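PDB 1VQV: thiamine-monophosphate kinase from Aquifex aeolicus, which probably catalyses the ATP-dependent phosphorylation of thiamine monophosphate to thiamine diphosphate, the active form of vitamin B1. Local coordinates for residues 72-77 against 203-208; 195-200 against 277-282; 61-66 against 260-265. One frame throughout, in Å; residues are numbered along the deposited sequence.

Interaction 1 (72-77 against 203-208)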
ATOM      1  N   VAL B  72       8.175   2.831 -11.568  1.00 49.73           N
ATOM      2  CA  VAL B  72       7.897   1.730 -12.478  1.00 49.02           C
ATOM      3  C   VAL B  72       8.565   2.056 -13.808  1.00 49.00           C
ATOM      4  O   VAL B  72       9.179   1.203 -14.438  1.00 49.35           O
ATOM      5  CB  VAL B  72       6.382   1.572 -12.754  1.00 47.39           C
ATOM      6  CG1 VAL B  72       6.157   0.505 -13.816  1.00 47.26           C
ATOM      7  CG2 VAL B  72       5.641   1.210 -11.472  1.00 47.80           C
ATOM      8  N   ILE B  73       8.437   3.308 -14.226  1.00 50.08           N
ATOM      9  CA  ILE B  73       8.998   3.773 -15.483  1.00 50.44           C
ATOM     10  C   ILE B  73      10.520   3.676 -15.526  1.00 50.79           C
ATOM     11  O   ILE B  73      11.091   3.250 -16.522  1.00 48.45           O
ATOM     12  CB  ILE B  73       8.482   5.235 -15.772  1.00 50.17           C
ATOM     13  CG1 ILE B  73       7.571   5.193 -16.984  1.00 49.96           C
ATOM     14  CG2 ILE B  73       9.621   6.229 -15.973  1.00 48.89           C
ATOM     15  CD1 ILE B  73       6.541   4.094 -16.891  1.00 51.17           C
ATOM     16  N   ALA B  74      11.164   4.052 -14.427  1.00 52.33           N
ATOM     17  CA  ALA B  74      12.621   4.020 -14.328  1.00 53.06           C
ATOM     18  C   ALA B  74      13.198   2.618 -14.418  1.00 52.38           C
ATOM     19  O   ALA B  74      14.401   2.460 -14.588  1.00 53.63           O
ATOM     20  CB  ALA B  74      13.068   4.681 -13.027  1.00 52.37           C
ATOM     21  N   ASN B  75      12.345   1.606 -14.299  1.00 53.41           N
ATOM     22  CA  ASN B  75      12.799   0.223 -14.379  1.00 54.55           C
ATOM     23  C   ASN B  75      12.375  -0.451 -15.695  1.00 54.00           C
ATOM     24  O   ASN B  75      12.508  -1.663 -15.867  1.00 57.49           O
ATOM     25  CB  ASN B  75      12.306  -0.573 -13.152  1.00 54.31           C
ATOM     26  CG  ASN B  75      13.036  -0.180 -11.861  1.00 53.54           C
ATOM     27  OD1 ASN B  75      14.262  -0.242 -11.781  1.00 53.75           O
ATOM     28  ND2 ASN B  75      12.282   0.215 -10.850  1.00 53.97           N
ATOM     29  N   GLY B  76      11.876   0.347 -16.627  1.00 51.74           N
ATOM     30  CA  GLY B  76      11.481  -0.173 -17.919  1.00 52.25           C
ATOM     31  C   GLY B  76      10.150  -0.882 -17.922  1.00 53.81           C
ATOM     32  O   GLY B  76       9.893  -1.738 -18.771  1.00 54.95           O
ATOM     33  N   GLY B  77       9.294  -0.522 -16.976  1.00 54.35           N
ATOM     34  CA  GLY B  77       7.998  -1.160 -16.901  1.00 53.11           C
ATOM     35  C   GLY B  77       6.866  -0.192 -17.128  1.00 53.09           C
ATOM     36  O   GLY B  77       7.060   1.013 -17.066  1.00 53.98           O
ATOM     37  N   ASN B 203      21.530   0.166 -19.363  1.00 50.08           N
ATOM     38  CA  ASN B 203      22.206  -0.922 -18.669  1.00 51.18           C
ATOM     39  C   ASN B 203      21.979  -0.653 -17.201  1.00 52.03           C
ATOM     40  O   ASN B 203      21.900  -1.570 -16.400  1.00 54.10           O
ATOM     41  CB  ASN B 203      23.707  -0.925 -18.908  1.00 50.73           C
ATOM     42  CG  ASN B 203      24.061  -1.042 -20.344  1.00 48.76           C
ATOM     43  OD1 ASN B 203      23.520  -1.877 -21.068  1.00 49.13           O
ATOM     44  ND2 ASN B 203      24.985  -0.202 -20.778  1.00 48.78           N
ATOM     45  N   ALA B 204      21.906   0.626 -16.860  1.00 51.97           N
ATOM     46  CA  ALA B 204      21.646   1.056 -15.494  1.00 52.85           C
ATOM     47  C   ALA B 204      20.571   2.153 -15.598  1.00 54.63           C
ATOM     48  O   ALA B 204      20.630   2.985 -16.505  1.00 55.28           O
ATOM     49  CB  ALA B 204      22.930   1.607 -14.851  1.00 51.73           C
ATOM     50  N   SER B 205      19.573   2.138 -14.708  1.00 55.83           N
ATOM     51  CA  SER B 205      18.510   3.159 -14.711  1.00 56.80           C
ATOM     52  C   SER B 205      17.905   3.349 -13.325  1.00 58.75           C
ATOM     53  O   SER B 205      17.991   2.470 -12.475  1.00 61.13           O
ATOM     54  CB  SER B 205      17.386   2.801 -15.694  1.00 57.57           C
ATOM     55  OG  SER B 205      16.468   3.880 -15.844  1.00 56.28           O
HETATM   56  N   MSE B 206      17.281   4.502 -13.108  1.00 60.61           N
HETATM   57  CA  MSE B 206      16.659   4.816 -11.825  1.00 61.50           C
HETATM   58  C   MSE B 206      16.114   6.240 -11.795  1.00 61.13           C
HETATM   59  O   MSE B 206      16.633   7.140 -12.456  1.00 60.28           O
HETATM   60  CB  MSE B 206      17.665   4.684 -10.693  1.00 63.77           C
HETATM   61  CG  MSE B 206      18.458   5.945 -10.452  1.00 69.13           C
HETATM   62 SE   MSE B 206      19.725   5.739  -8.976  1.00 77.56          SE
HETATM   63  CE  MSE B 206      21.253   5.152 -10.023  1.00 76.67           C
ATOM     64  N   ASP B 207      15.075   6.441 -10.995  1.00 59.99           N
ATOM     65  CA  ASP B 207      14.474   7.754 -10.856  1.00 57.37           C
ATOM     66  C   ASP B 207      15.262   8.598  -9.850  1.00 56.03           C
ATOM     67  O   ASP B 207      15.644   8.119  -8.783  1.00 54.35           O
ATOM     68  CB  ASP B 207      13.014   7.603 -10.417  1.00 58.76           C
ATOM     69  CG  ASP B 207      12.343   8.934 -10.162  1.00 60.03           C
ATOM     70  OD1 ASP B 207      12.678   9.583  -9.141  1.00 59.29           O
ATOM     71  OD2 ASP B 207      11.485   9.328 -10.985  1.00 61.73           O
ATOM     72  N   ILE B 208      15.542   9.843 -10.220  1.00 53.96           N
ATOM     73  CA  ILE B 208      16.256  10.739  -9.333  1.00 53.65           C
ATOM     74  C   ILE B 208      15.224  11.197  -8.304  1.00 55.55           C
ATOM     75  O   ILE B 208      14.332  11.998  -8.595  1.00 55.03           O
ATOM     76  CB  ILE B 208      16.826  11.934 -10.104  1.00 52.91           C
ATOM     77  CG1 ILE B 208      17.773  11.414 -11.198  1.00 51.72           C
ATOM     78  CG2 ILE B 208      17.550  12.883  -9.142  1.00 50.76           C
ATOM     79  CD1 ILE B 208      18.312  12.488 -12.114  1.00 49.83           C
TER
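The Schellman motif that closes helix 57-73 brings Ala74 against Ser205, Met206 and Asp207 of the edge strand 204-208. It is a worked example of how a helix end can become a docking surface. Gly76, with positive phi, is the C-prime residue: Gly77 N returns to Val72 O and Gly76 N to Ile73 O. Val72 O also takes Asn75 N.

The turn leaves the carbonyl of Ala74 facing the strand, and Ser205 OG donates to Ala74 O at 2.8 Å. The hydroxyl comes in at a C=O...donor angle of 136°, tilted 20° out of the carbonyl plane. It gets there because OG stands anti to the backbone N of Ser205 (chi1 -171°). Beside this polar link the methyl of Ala74 points at the strand backbone and lies on the peptide joining Met206 to Asp207, with CB 3.4 Å from Asp207 N and 3.6 Å from Met206 C. A second, looser touch is methyl to methylene, Ala74 CB to Asp207 CB at 3.9 Å. All four residues are buried, and the selenomethionine side chain of Met206 leads off to the far side, onto helix 212-222.

Asp207 is a magnesium ligand. On the other segment, Asn75 ND2 makes a weak hydrogen bond to Asp27, which binds magnesium too, and Asp71, another magnesium-binding residue, immediately precedes Val72. The contact therefore joins the two halves of the chain at the metal site, in a kinase whose N-terminal domain is of the PurM-like type.

Interaction 2 (195-200 against 277-282)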
ATOM      1  N   VAL B 195       9.907   4.868 -21.561  1.00 51.47           N
ATOM      2  CA  VAL B 195       9.831   3.441 -21.327  1.00 54.76           C
ATOM      3  C   VAL B 195      10.518   2.646 -22.414  1.00 53.54           C
ATOM      4  O   VAL B 195      11.433   1.881 -22.116  1.00 52.32           O
ATOM      5  CB  VAL B 195       8.359   2.974 -21.111  1.00 57.08           C
ATOM      6  CG1 VAL B 195       8.186   1.510 -21.491  1.00 57.55           C
ATOM      7  CG2 VAL B 195       8.000   3.136 -19.631  1.00 57.18           C
ATOM      8  N   LYS B 196      10.109   2.836 -23.666  1.00 52.89           N
ATOM      9  CA  LYS B 196      10.721   2.116 -24.786  1.00 51.81           C
ATOM     10  C   LYS B 196      12.245   2.242 -24.796  1.00 50.11           C
ATOM     11  O   LYS B 196      12.963   1.256 -24.957  1.00 48.79           O
ATOM     12  CB  LYS B 196      10.163   2.645 -26.100  1.00 52.89           C
ATOM     13  CG  LYS B 196       8.659   2.578 -26.184  1.00 56.30           C
ATOM     14  CD  LYS B 196       8.170   1.139 -26.121  1.00 59.70           C
ATOM     15  CE  LYS B 196       6.709   1.055 -26.517  1.00 60.33           C
ATOM     16  NZ  LYS B 196       6.514   1.609 -27.879  1.00 59.30           N
ATOM     17  N   HIS B 197      12.737   3.460 -24.615  1.00 49.99           N
ATOM     18  CA  HIS B 197      14.169   3.681 -24.627  1.00 49.96           C
ATOM     19  C   HIS B 197      14.882   2.965 -23.498  1.00 50.15           C
ATOM     20  O   HIS B 197      15.912   2.344 -23.713  1.00 49.91           O
ATOM     21  CB  HIS B 197      14.499   5.175 -24.553  1.00 48.33           C
ATOM     22  CG  HIS B 197      15.959   5.462 -24.704  1.00 47.01           C
ATOM     23  ND1 HIS B 197      16.590   5.466 -25.927  1.00 44.10           N
ATOM     24  CD2 HIS B 197      16.926   5.669 -23.777  1.00 45.35           C
ATOM     25  CE1 HIS B 197      17.884   5.660 -25.749  1.00 45.76           C
ATOM     26  NE2 HIS B 197      18.113   5.787 -24.453  1.00 46.41           N
ATOM     27  N   ILE B 198      14.335   3.057 -22.292  1.00 51.90           N
ATOM     28  CA  ILE B 198      14.960   2.429 -21.127  1.00 54.11           C
ATOM     29  C   ILE B 198      14.863   0.901 -21.117  1.00 55.29           C
ATOM     30  O   ILE B 198      15.812   0.220 -20.715  1.00 55.92           O
ATOM     31  CB  ILE B 198      14.348   2.970 -19.825  1.00 53.60           C
ATOM     32  CG1 ILE B 198      14.568   4.485 -19.741  1.00 52.26           C
ATOM     33  CG2 ILE B 198      14.961   2.265 -18.634  1.00 51.97           C
ATOM     34  CD1 ILE B 198      16.020   4.913 -19.673  1.00 53.37           C
ATOM     35  N   GLN B 199      13.714   0.384 -21.553  1.00 56.49           N
ATOM     36  CA  GLN B 199      13.457  -1.052 -21.609  1.00 59.25           C
ATOM     37  C   GLN B 199      14.207  -1.650 -22.793  1.00 59.02           C
ATOM     38  O   GLN B 199      13.984  -2.807 -23.153  1.00 61.98           O
ATOM     39  CB  GLN B 199      11.941  -1.349 -21.785  1.00 61.04           C
ATOM     40  CG  GLN B 199      11.401  -1.240 -23.246  1.00 64.20           C
ATOM     41  CD  GLN B 199       9.900  -1.612 -23.432  1.00 67.66           C
ATOM     42  OE1 GLN B 199       9.001  -1.014 -22.823  1.00 67.27           O
ATOM     43  NE2 GLN B 199       9.640  -2.588 -24.301  1.00 66.93           N
ATOM     44  N   LYS B 200      15.104  -0.875 -23.391  1.00 57.58           N
ATOM     45  CA  LYS B 200      15.821  -1.339 -24.571  1.00 56.70           C
ATOM     46  C   LYS B 200      17.284  -0.953 -24.667  1.00 55.77           C
ATOM     47  O   LYS B 200      18.062  -1.646 -25.316  1.00 56.98           O
ATOM     48  CB  LYS B 200      15.097  -0.830 -25.816  1.00 57.92           C
ATOM     49  CG  LYS B 200      15.803  -1.063 -27.138  1.00 59.71           C
ATOM     50  CD  LYS B 200      15.341  -2.348 -27.817  1.00 60.66           C
ATOM     51  CE  LYS B 200      15.695  -2.316 -29.295  1.00 60.98           C
ATOM     52  NZ  LYS B 200      15.163  -1.064 -29.903  1.00 61.52           N
ATOM     53  N   LEU B 277      13.886  12.316 -27.711  1.00 54.16           N
ATOM     54  CA  LEU B 277      13.900  12.583 -26.270  1.00 53.33           C
ATOM     55  C   LEU B 277      14.928  13.621 -25.829  1.00 53.44           C
ATOM     56  O   LEU B 277      16.069  13.609 -26.298  1.00 52.99           O
ATOM     57  CB  LEU B 277      14.144  11.281 -25.504  1.00 52.71           C
ATOM     58  CG  LEU B 277      13.194  10.124 -25.818  1.00 51.30           C
ATOM     59  CD1 LEU B 277      13.621   8.885 -25.048  1.00 50.75           C
ATOM     60  CD2 LEU B 277      11.775  10.524 -25.455  1.00 51.91           C
ATOM     61  N   ASP B 278      14.512  14.499 -24.907  1.00 53.43           N
ATOM     62  CA  ASP B 278      15.358  15.573 -24.360  1.00 52.79           C
ATOM     63  C   ASP B 278      16.453  15.072 -23.430  1.00 53.53           C
ATOM     64  O   ASP B 278      16.775  15.666 -22.396  1.00 55.41           O
ATOM     65  CB  ASP B 278      14.503  16.629 -23.640  1.00 52.33           C
ATOM     66  CG  ASP B 278      13.813  16.098 -22.388  1.00 51.26           C
ATOM     67  OD1 ASP B 278      12.773  16.661 -22.023  1.00 51.55           O
ATOM     68  OD2 ASP B 278      14.296  15.145 -21.754  1.00 50.41           O
HETATM   69  N   MSE B 279      17.026  13.960 -23.850  1.00 54.81           N
HETATM   70  CA  MSE B 279      18.113  13.264 -23.172  1.00 56.36           C
HETATM   71  C   MSE B 279      19.370  14.159 -23.092  1.00 54.97           C
HETATM   72  O   MSE B 279      19.666  14.896 -24.028  1.00 54.84           O
HETATM   73  CB  MSE B 279      18.392  12.018 -24.001  1.00 58.33           C
HETATM   74  CG  MSE B 279      19.152  10.922 -23.368  1.00 61.91           C
HETATM   75 SE   MSE B 279      19.187   9.518 -24.690  1.00 75.08          SE
HETATM   76  CE  MSE B 279      17.315   9.499 -25.251  1.00 67.21           C
ATOM     77  N   THR B 280      20.094  14.106 -21.979  1.00 54.02           N
ATOM     78  CA  THR B 280      21.308  14.915 -21.812  1.00 52.72           C
ATOM     79  C   THR B 280      22.434  14.130 -21.131  1.00 54.77           C
ATOM     80  O   THR B 280      22.285  13.661 -19.995  1.00 55.30           O
ATOM     81  CB  THR B 280      21.041  16.163 -20.954  1.00 52.50           C
ATOM     82  OG1 THR B 280      19.988  16.934 -21.543  1.00 54.84           O
ATOM     83  CG2 THR B 280      22.291  17.016 -20.848  1.00 52.09           C
ATOM     84  N   GLU B 281      23.561  13.981 -21.818  1.00 54.20           N
ATOM     85  CA  GLU B 281      24.687  13.266 -21.236  1.00 55.54           C
ATOM     86  C   GLU B 281      25.408  14.201 -20.262  1.00 55.00           C
ATOM     87  O   GLU B 281      25.750  15.327 -20.603  1.00 53.44           O
ATOM     88  CB  GLU B 281      25.653  12.809 -22.325  1.00 58.09           C
ATOM     89  CG  GLU B 281      26.794  11.993 -21.765  1.00 63.39           C
ATOM     90  CD  GLU B 281      28.031  12.060 -22.621  1.00 66.31           C
ATOM     91  OE1 GLU B 281      28.006  11.538 -23.761  1.00 68.47           O
ATOM     92  OE2 GLU B 281      29.031  12.648 -22.144  1.00 68.56           O
ATOM     93  N   ILE B 282      25.658  13.725 -19.054  1.00 55.62           N
ATOM     94  CA  ILE B 282      26.294  14.569 -18.061  1.00 56.80           C
ATOM     95  C   ILE B 282      27.653  14.076 -17.579  1.00 58.21           C
ATOM     96  O   ILE B 282      28.402  14.817 -16.942  1.00 57.27           O
ATOM     97  CB  ILE B 282      25.369  14.747 -16.841  1.00 55.91           C
ATOM     98  CG1 ILE B 282      25.120  13.395 -16.178  1.00 54.04           C
ATOM     99  CG2 ILE B 282      24.046  15.353 -17.279  1.00 54.42           C
ATOM    100  CD1 ILE B 282      24.584  13.520 -14.781  1.00 53.81           C
TER
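Of the helical turn 195-200, His197 alone meets the opposite segment, approached from the same side by Leu277 at its root and by the selenomethionine Met279 over its ring. It illustrates how one aromatic residue can attach a short helix to the loop leading into a strand. Val195 O receives Gln199 N at 2.8 Å, the bond that closes the turn carrying His197.

His197 follows two residues on. Its ring carbon CG is anti to the backbone N (chi1 -174°), which carries the imidazole out from the helix toward the loop. Met279 approaches from the opposite direction, its chain bent at the selenium (chi3 -46°) so that the terminal methyl is laid over one ring face. Met279 CE sits 3.9 Å from the centroid of the His197 ring and 11° off the normal, a CH-pi contact close to the ring centre. The selenium is farther out, 4.4 Å from that centroid and oblique to the ring. Nearer the helix backbone, Leu277 CD1 touches His197 CB at 3.8 Å, the leucine branch slanting past the base of the ring. The polar edge has its partner in His268, whose NE2 is hydrogen-bonded to His197 NE2. Replacing the histidine with an alanine would probably leave the Met279 methyl without the ring it covers and His268 without this hydrogen-bond mate.

Ile198, next along, turns to Leu264 and Phe266 of strand 263-268. Met279 also rests on Phe266, and on Phe152 of strand 150-153, while Asp278 is tied down by a salt bridge to Arg191. Helix 195-201 thus packs against the sheet just before the chain enters edge strand 204-208, with the loop before strand 280-286 lying along the side that carries His197.

Interaction 3 (61-66 against 260-265)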
ATOM      1  N   GLY B  61      -3.767  14.592  -5.967  1.00 44.41           N
ATOM      2  CA  GLY B  61      -4.302  13.351  -6.499  1.00 44.61           C
ATOM      3  C   GLY B  61      -3.503  12.886  -7.697  1.00 45.10           C
ATOM      4  O   GLY B  61      -3.287  11.701  -7.877  1.00 46.72           O
ATOM      5  N   TRP B  62      -3.070  13.829  -8.527  1.00 45.41           N
ATOM      6  CA  TRP B  62      -2.274  13.503  -9.700  1.00 44.38           C
ATOM      7  C   TRP B  62      -0.901  13.019  -9.225  1.00 43.65           C
ATOM      8  O   TRP B  62      -0.425  11.976  -9.637  1.00 44.81           O
ATOM      9  CB  TRP B  62      -2.152  14.739 -10.612  1.00 43.37           C
ATOM     10  CG  TRP B  62      -1.192  14.581 -11.777  1.00 45.42           C
ATOM     11  CD1 TRP B  62       0.176  14.676 -11.733  1.00 44.83           C
ATOM     12  CD2 TRP B  62      -1.523  14.240 -13.129  1.00 44.44           C
ATOM     13  NE1 TRP B  62       0.710  14.407 -12.962  1.00 45.11           N
ATOM     14  CE2 TRP B  62      -0.305  14.134 -13.841  1.00 44.28           C
ATOM     15  CE3 TRP B  62      -2.728  14.009 -13.807  1.00 45.09           C
ATOM     16  CZ2 TRP B  62      -0.253  13.806 -15.201  1.00 43.47           C
ATOM     17  CZ3 TRP B  62      -2.678  13.682 -15.155  1.00 47.73           C
ATOM     18  CH2 TRP B  62      -1.440  13.582 -15.840  1.00 47.04           C
ATOM     19  N   LYS B  63      -0.281  13.768  -8.328  1.00 43.52           N
ATOM     20  CA  LYS B  63       1.020  13.392  -7.810  1.00 42.53           C
ATOM     21  C   LYS B  63       1.018  11.992  -7.185  1.00 42.88           C
ATOM     22  O   LYS B  63       1.955  11.231  -7.379  1.00 43.54           O
ATOM     23  CB  LYS B  63       1.480  14.427  -6.787  1.00 39.06           C
ATOM     24  CG  LYS B  63       2.936  14.344  -6.429  1.00 38.21           C
ATOM     25  CD  LYS B  63       3.409  15.652  -5.849  1.00 39.62           C
ATOM     26  CE  LYS B  63       4.869  15.581  -5.455  1.00 39.99           C
ATOM     27  NZ  LYS B  63       5.357  16.864  -4.878  1.00 41.00           N
ATOM     28  N   ALA B  64      -0.035  11.645  -6.449  1.00 43.79           N
ATOM     29  CA  ALA B  64      -0.105  10.336  -5.804  1.00 43.32           C
ATOM     30  C   ALA B  64       0.131   9.208  -6.802  1.00 43.52           C
ATOM     31  O   ALA B  64       0.801   8.222  -6.494  1.00 43.47           O
ATOM     32  CB  ALA B  64      -1.446  10.161  -5.117  1.00 41.81           C
ATOM     33  N   ILE B  65      -0.420   9.354  -7.997  1.00 43.43           N
ATOM     34  CA  ILE B  65      -0.249   8.361  -9.044  1.00 43.74           C
ATOM     35  C   ILE B  65       1.092   8.534  -9.774  1.00 45.69           C
ATOM     36  O   ILE B  65       1.781   7.565 -10.069  1.00 45.39           O
ATOM     37  CB  ILE B  65      -1.402   8.450 -10.061  1.00 41.60           C
ATOM     38  CG1 ILE B  65      -2.703   7.996  -9.394  1.00 39.57           C
ATOM     39  CG2 ILE B  65      -1.078   7.624 -11.311  1.00 40.86           C
ATOM     40  CD1 ILE B  65      -2.712   6.564  -8.928  1.00 34.21           C
ATOM     41  N   SER B  66       1.468   9.777 -10.041  1.00 46.67           N
ATOM     42  CA  SER B  66       2.713  10.050 -10.741  1.00 48.25           C
ATOM     43  C   SER B  66       3.992   9.610 -10.042  1.00 47.92           C
ATOM     44  O   SER B  66       4.920   9.172 -10.706  1.00 48.04           O
ATOM     45  CB  SER B  66       2.815  11.537 -11.089  1.00 49.91           C
ATOM     46  OG  SER B  66       2.026  11.840 -12.229  1.00 51.83           O
ATOM     47  N   GLU B 260      14.224  15.159  -4.987  1.00 61.88           N
ATOM     48  CA  GLU B 260      13.349  14.533  -5.972  1.00 60.27           C
ATOM     49  C   GLU B 260      12.943  15.427  -7.134  1.00 59.23           C
ATOM     50  O   GLU B 260      12.355  16.482  -6.930  1.00 59.47           O
ATOM     51  CB  GLU B 260      12.101  14.000  -5.276  1.00 61.40           C
ATOM     52  CG  GLU B 260      10.994  13.541  -6.205  1.00 64.84           C
ATOM     53  CD  GLU B 260      11.232  12.168  -6.812  1.00 65.85           C
ATOM     54  OE1 GLU B 260      11.191  11.170  -6.062  1.00 65.56           O
ATOM     55  OE2 GLU B 260      11.462  12.094  -8.041  1.00 66.67           O
ATOM     56  N   ASP B 261      13.253  14.975  -8.351  1.00 57.67           N
ATOM     57  CA  ASP B 261      12.930  15.696  -9.583  1.00 55.31           C
ATOM     58  C   ASP B 261      12.072  14.891 -10.537  1.00 53.15           C
ATOM     59  O   ASP B 261      11.589  15.406 -11.532  1.00 54.24           O
ATOM     60  CB  ASP B 261      14.202  16.091 -10.324  1.00 55.82           C
ATOM     61  CG  ASP B 261      14.667  17.474  -9.973  1.00 57.89           C
ATOM     62  OD1 ASP B 261      13.879  18.419 -10.189  1.00 58.62           O
ATOM     63  OD2 ASP B 261      15.815  17.607  -9.484  1.00 58.60           O
ATOM     64  N   TYR B 262      11.901  13.618 -10.235  1.00 52.51           N
ATOM     65  CA  TYR B 262      11.117  12.720 -11.069  1.00 53.01           C
ATOM     66  C   TYR B 262      11.689  12.604 -12.478  1.00 50.46           C
ATOM     67  O   TYR B 262      10.950  12.451 -13.448  1.00 49.24           O
ATOM     68  CB  TYR B 262       9.665  13.180 -11.139  1.00 55.58           C
ATOM     69  CG  TYR B 262       9.108  13.619  -9.813  1.00 59.44           C
ATOM     70  CD1 TYR B 262       8.938  14.973  -9.533  1.00 61.19           C
ATOM     71  CD2 TYR B 262       8.765  12.687  -8.831  1.00 59.66           C
ATOM     72  CE1 TYR B 262       8.444  15.399  -8.310  1.00 62.60           C
ATOM     73  CE2 TYR B 262       8.270  13.095  -7.600  1.00 62.10           C
ATOM     74  CZ  TYR B 262       8.112  14.457  -7.345  1.00 63.91           C
ATOM     75  OH  TYR B 262       7.646  14.881  -6.118  1.00 64.84           O
ATOM     76  N   GLN B 263      13.010  12.696 -12.579  1.00 49.12           N
ATOM     77  CA  GLN B 263      13.687  12.543 -13.857  1.00 49.02           C
ATOM     78  C   GLN B 263      14.495  11.253 -13.801  1.00 49.44           C
ATOM     79  O   GLN B 263      14.808  10.745 -12.725  1.00 50.26           O
ATOM     80  CB  GLN B 263      14.603  13.736 -14.146  1.00 47.92           C
ATOM     81  CG  GLN B 263      13.873  15.038 -14.460  1.00 47.00           C
ATOM     82  CD  GLN B 263      12.925  14.933 -15.652  1.00 47.82           C
ATOM     83  OE1 GLN B 263      12.663  13.850 -16.166  1.00 50.07           O
ATOM     84  NE2 GLN B 263      12.399  16.063 -16.082  1.00 48.15           N
ATOM     85  N   LEU B 264      14.825  10.715 -14.964  1.00 49.27           N
ATOM     86  CA  LEU B 264      15.584   9.476 -15.038  1.00 49.33           C
ATOM     87  C   LEU B 264      17.092   9.666 -15.056  1.00 49.84           C
ATOM     88  O   LEU B 264      17.599  10.632 -15.617  1.00 50.72           O
ATOM     89  CB  LEU B 264      15.185   8.709 -16.289  1.00 49.57           C
ATOM     90  CG  LEU B 264      13.731   8.274 -16.351  1.00 51.18           C
ATOM     91  CD1 LEU B 264      13.413   7.768 -17.730  1.00 51.26           C
ATOM     92  CD2 LEU B 264      13.483   7.192 -15.296  1.00 53.75           C
ATOM     93  N   LEU B 265      17.802   8.735 -14.424  1.00 49.85           N
ATOM     94  CA  LEU B 265      19.262   8.736 -14.408  1.00 49.38           C
ATOM     95  C   LEU B 265      19.592   7.335 -14.899  1.00 50.37           C
ATOM     96  O   LEU B 265      19.389   6.363 -14.177  1.00 49.98           O
ATOM     97  CB  LEU B 265      19.807   8.942 -13.003  1.00 47.78           C
ATOM     98  CG  LEU B 265      21.320   8.785 -12.860  1.00 45.48           C
ATOM     99  CD1 LEU B 265      22.041   9.790 -13.717  1.00 45.90           C
ATOM    100  CD2 LEU B 265      21.708   8.967 -11.411  1.00 45.90           C
TER
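Lys63 and Tyr262 meet where the ammonium end of a fully stretched lysine passes the hydroxyl end of a tyrosine, the two side chains crossing at about a right angle. The case shows that closeness of polar atoms need not mean a bond between them. Lys63 CE lies against Tyr262 OH, oblique to the ring, and the next carbon in is Tyr262 CZ, 3.9 Å from Lys63 CE. Although Lys63 NZ is 3.3 Å from Tyr262 OH, the angle is too poor for a hydrogen bond. The ammonium group instead donates to His185 O, a buried charge thus tethered to a backbone carbonyl.

What puts the lysine there is its shape: CG is anti to the backbone N (chi1 -166°) and the chain stays extended to NZ, spanning the distance from helix 57-73 to the tyrosine. On the other side, Tyr262 has positive phi (60°), a left-handed backbone conformation at the corner leading into strand 263-268, and from that corner its side chain is directed at the helix. There the ring also packs on Val67 and Ser70, one and two turns farther along, and on Pro188.

In the next shell, Trp62 NE1 is hydrogen-bonded to Pro188 O, which is likely to steady the loop carrying Pro188. Glu260 binds substrate, and the Lys63 side chain comes within about 6 Å of that of His50, another substrate ligand. The crossing lies close to the substrate site, without being known to touch substrate, where helix 57-73 of the AIR-synthase-related N-terminal domain meets the sheet that holds strand 263-268.

How the interactions relate
All three contacts reach the sheet holding strands 204-208, 263-268 and 280-286, and interactions 1 and 3 share helix 57-73. Their centres lie about 12 Å apart, joined by the probable strand bond from Leu265 N to Met206 O at 2.8 Å and by Leu264, whose CD2 is 3.4 Å from Ala74 CB. Interaction 2, centred about 10 Å from interaction 1 and 17 Å from interaction 3, touches both through Ile198, whose CG2 is 3.6 Å from Ser205 OG and whose CG1 is 4.0 Å from Leu264 CD1. Interactions 1 and 3 converge on the active site, where the carboxylates of Asp207, a magnesium ligand, and Glu260, a substrate ligand less surely placed, lie close as like charges; interaction 2 stands apart.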